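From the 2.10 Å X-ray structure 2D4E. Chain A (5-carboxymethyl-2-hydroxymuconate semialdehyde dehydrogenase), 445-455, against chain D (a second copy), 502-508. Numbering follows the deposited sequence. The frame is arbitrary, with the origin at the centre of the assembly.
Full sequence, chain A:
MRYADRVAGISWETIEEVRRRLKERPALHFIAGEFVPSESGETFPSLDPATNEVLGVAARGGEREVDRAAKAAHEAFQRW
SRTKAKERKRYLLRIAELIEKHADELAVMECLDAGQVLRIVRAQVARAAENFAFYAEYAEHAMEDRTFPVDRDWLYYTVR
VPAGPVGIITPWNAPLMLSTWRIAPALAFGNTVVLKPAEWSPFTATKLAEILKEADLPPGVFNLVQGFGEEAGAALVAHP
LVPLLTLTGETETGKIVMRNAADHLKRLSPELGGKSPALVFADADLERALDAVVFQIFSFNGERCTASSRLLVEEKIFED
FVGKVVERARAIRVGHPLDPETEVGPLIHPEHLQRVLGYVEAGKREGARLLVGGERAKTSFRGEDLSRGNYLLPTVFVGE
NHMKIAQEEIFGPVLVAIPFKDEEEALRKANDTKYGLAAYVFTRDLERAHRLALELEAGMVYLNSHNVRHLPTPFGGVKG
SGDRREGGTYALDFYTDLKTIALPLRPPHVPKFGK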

# COMPACT_ATOMS: atom_id res chain seq x y z
N ASP A 445 -14.65 -19.90 20.40
CA ASP A 445 -15.10 -18.56 20.74
C ASP A 445 -14.40 -17.49 19.90
O ASP A 445 -13.18 -17.30 20.00
CB ASP A 445 -14.86 -18.29 22.23
CG ASP A 445 -15.54 -17.02 22.70
OD1 ASP A 445 -14.89 -15.95 22.71
OD2 ASP A 445 -16.73 -17.10 23.05
N LEU A 446 -15.18 -16.78 19.09
CA LEU A 446 -14.68 -15.73 18.21
C LEU A 446 -13.81 -14.69 18.91
O LEU A 446 -12.64 -14.51 18.56
CB LEU A 446 -15.86 -15.03 17.53
CG LEU A 446 -15.54 -13.87 16.58
CD1 LEU A 446 -14.74 -14.40 15.40
CD2 LEU A 446 -16.83 -13.23 16.09
N GLU A 447 -14.37 -14.02 19.91
CA GLU A 447 -13.65 -12.99 20.62
C GLU A 447 -12.42 -13.49 21.38
O GLU A 447 -11.40 -12.80 21.44
CB GLU A 447 -14.62 -12.24 21.55
CG GLU A 447 -15.82 -11.68 20.79
CD GLU A 447 -16.88 -11.03 21.67
OE1 GLU A 447 -18.00 -10.81 21.16
OE2 GLU A 447 -16.59 -10.73 22.85
N ARG A 448 -12.51 -14.68 21.97
CA ARG A 448 -11.35 -15.21 22.69
C ARG A 448 -10.20 -15.45 21.72
O ARG A 448 -9.06 -15.11 22.01
CB ARG A 448 -11.69 -16.52 23.40
CG ARG A 448 -10.48 -17.20 24.05
CD ARG A 448 -10.87 -18.54 24.63
NE ARG A 448 -11.85 -18.39 25.70
CZ ARG A 448 -12.83 -19.25 25.95
NH1 ARG A 448 -12.99 -20.32 25.18
NH2 ARG A 448 -13.67 -19.03 26.96
N ALA A 449 -10.52 -16.05 20.58
CA ALA A 449 -9.52 -16.36 19.57
C ALA A 449 -8.72 -15.13 19.12
O ALA A 449 -7.50 -15.12 19.20
CB ALA A 449 -10.19 -17.02 18.36
N HIS A 450 -9.42 -14.09 18.66
CA HIS A 450 -8.76 -12.87 18.19
C HIS A 450 -8.04 -12.14 19.30
O HIS A 450 -6.99 -11.55 19.09
CB HIS A 450 -9.78 -11.95 17.53
CG HIS A 450 -10.27 -12.46 16.21
ND1 HIS A 450 -9.49 -12.47 15.08
CD2 HIS A 450 -11.44 -13.05 15.86
CE1 HIS A 450 -10.15 -13.05 14.09
NE2 HIS A 450 -11.34 -13.41 14.54
N ARG A 451 -8.62 -12.19 20.50
CA ARG A 451 -8.04 -11.54 21.66
C ARG A 451 -6.68 -12.18 21.96
O ARG A 451 -5.67 -11.48 22.12
CB ARG A 451 -8.98 -11.71 22.85
CG ARG A 451 -8.60 -10.96 24.09
CD ARG A 451 -9.80 -10.84 25.01
NE ARG A 451 -10.37 -12.14 25.35
CZ ARG A 451 -11.67 -12.43 25.29
NH1 ARG A 451 -12.54 -11.51 24.91
NH2 ARG A 451 -12.09 -13.64 25.63
N LEU A 452 -6.64 -13.51 22.02
CA LEU A 452 -5.40 -14.21 22.29
C LEU A 452 -4.41 -13.98 21.15
O LEU A 452 -3.22 -13.74 21.38
CB LEU A 452 -5.66 -15.71 22.45
CG LEU A 452 -6.29 -16.15 23.78
CD1 LEU A 452 -6.61 -17.62 23.76
CD2 LEU A 452 -5.34 -15.83 24.92
N ALA A 453 -4.90 -14.03 19.92
CA ALA A 453 -4.04 -13.81 18.77
C ALA A 453 -3.33 -12.46 18.91
O ALA A 453 -2.14 -12.34 18.62
CB ALA A 453 -4.85 -13.85 17.48
N LEU A 454 -4.04 -11.45 19.39
CA LEU A 454 -3.42 -10.14 19.55
C LEU A 454 -2.39 -10.09 20.68
O LEU A 454 -1.35 -9.47 20.54
CB LEU A 454 -4.49 -9.05 19.80
CG LEU A 454 -3.94 -7.62 19.90
CD1 LEU A 454 -3.11 -7.32 18.65
CD2 LEU A 454 -5.08 -6.61 20.03
N GLU A 455 -2.68 -10.76 21.79
CA GLU A 455 -1.78 -10.76 22.94
C GLU A 455 -0.64 -11.78 22.95
O GLU A 455 0.32 -11.62 23.70
CB GLU A 455 -2.60 -10.92 24.23
CG GLU A 455 -3.61 -9.81 24.46
CD GLU A 455 -2.97 -8.44 24.55
OE1 GLU A 455 -2.19 -8.20 25.49
OE2 GLU A 455 -3.26 -7.59 23.67
N ALA D 502 -16.04 -5.92 10.80
CA ALA D 502 -15.68 -5.46 12.13
C ALA D 502 -16.08 -6.43 13.24
O ALA D 502 -17.15 -7.06 13.18
CB ALA D 502 -16.30 -4.11 12.40
N LEU D 503 -15.23 -6.55 14.24
CA LEU D 503 -15.51 -7.43 15.36
C LEU D 503 -14.82 -6.91 16.62
O LEU D 503 -13.66 -6.50 16.57
CB LEU D 503 -15.04 -8.85 15.06
CG LEU D 503 -13.54 -9.12 14.89
CD1 LEU D 503 -12.90 -9.35 16.26
CD2 LEU D 503 -13.34 -10.36 14.03
N PRO D 504 -15.55 -6.87 17.74
CA PRO D 504 -14.98 -6.39 19.00
C PRO D 504 -14.15 -7.52 19.61
O PRO D 504 -14.46 -8.69 19.39
CB PRO D 504 -16.22 -6.09 19.84
CG PRO D 504 -17.19 -7.16 19.38
CD PRO D 504 -17.00 -7.13 17.87
N LEU D 505 -13.09 -7.17 20.34
CA LEU D 505 -12.23 -8.17 20.97
C LEU D 505 -12.68 -8.46 22.40
O LEU D 505 -12.24 -9.42 23.02
CB LEU D 505 -10.78 -7.70 20.98
CG LEU D 505 -10.09 -7.49 19.63
CD1 LEU D 505 -8.61 -7.22 19.87
CD2 LEU D 505 -10.25 -8.72 18.76
N ARG D 506 -13.56 -7.60 22.91
CA ARG D 506 -14.10 -7.75 24.25
C ARG D 506 -15.49 -7.15 24.20
O ARG D 506 -15.79 -6.35 23.32
CB ARG D 506 -13.21 -7.01 25.27
CG ARG D 506 -13.04 -5.53 25.00
CD ARG D 506 -11.81 -4.94 25.71
NE ARG D 506 -10.56 -5.49 25.18
CZ ARG D 506 -9.96 -6.58 25.64
NH1 ARG D 506 -10.49 -7.25 26.66
NH2 ARG D 506 -8.84 -7.02 25.07
N PRO D 507 -16.37 -7.54 25.13
CA PRO D 507 -17.74 -7.01 25.14
C PRO D 507 -17.78 -5.49 24.94
O PRO D 507 -17.26 -4.73 25.75
CB PRO D 507 -18.26 -7.44 26.50
CG PRO D 507 -17.58 -8.76 26.70
CD PRO D 507 -16.16 -8.46 26.27
N PRO D 508 -18.41 -5.04 23.84
CA PRO D 508 -18.51 -3.61 23.56
C PRO D 508 -19.73 -3.03 24.27
O PRO D 508 -20.62 -3.76 24.70
CB PRO D 508 -18.67 -3.57 22.05
CG PRO D 508 -19.54 -4.76 21.81
CD PRO D 508 -18.91 -5.83 22.70

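Residues 446-455 of chain A form a helix, and 502-504 of chain D are the end of a strand that runs on into an irregular segment. The two axes cross almost at right angles (87°) and come within 9.1 Å of each other, so the chain D segment traverses one side of the helix rather than running along it. The backbones come nearest at Glu A447 and Leu D505, whose CA atoms lie 5.0 Å apart. The helix itself is regular, with successive i to i+4 hydrogen bonds, and Asp A445 caps its start: Asp A445 OD1 accepts from Arg A448 N at 2.8 Å, satisfying an amide that has no helical carbonyl before it; a short acidic side chain suits this site.

The contact surface follows the helical repeat. Glu A447, His A450, Arg A451 and Leu A454 meet chain D, with Leu A446 at the margin, whereas Ala A449, Leu A452 and Ala A453 lie out of reach.

Leu D505 is the centre of the contact and loses more area to the other stretch than any other residue, 102 Å². Its CA-to-CB bond points sideways, but with chi1 m and chi2 t the end of the side chain comes nearer the helix. There Leu D505 CD2 lies 3.5 Å from His A450 CB, and Leu D505 CD1 packs 3.6 Å from Leu A454 CD2. A branched, apolar side chain fits here because each methyl finds carbon to pack against. Leu D503, its CA-to-CB bond directed toward the helix, places CD2 over one face of the His A450 imidazole, 3.9 Å from the ring centroid and 24° off its normal, a CH-pi contact. Leu D503 CD2 is also 4.5 Å from Leu A446 CD1, a looser apolar contact. Histidine serves two ends: its face receives the methyl, while its ring nitrogens are hydrogen-bonded elsewhere in the structure.

The one hydrogen bond across the stretches comes from Arg A451, whose NH1 donates to Leu D505 O at 2.8 Å. The carbonyl lies near the guanidinium plane, where the N-H groups point, and the long side chain lets the donor reach it although the CA-to-CB bond points sideways.

Glu A447 covers the backbone nearby, its CG 3.6 Å from Pro D504 O. This aliphatic part can pack while both carboxylate oxygens are hydrogen-bonded elsewhere. Arg D506 starts away from the helix, yet its NH2 comes 3.9 Å from Arg A451 CD, a contact with a methylene.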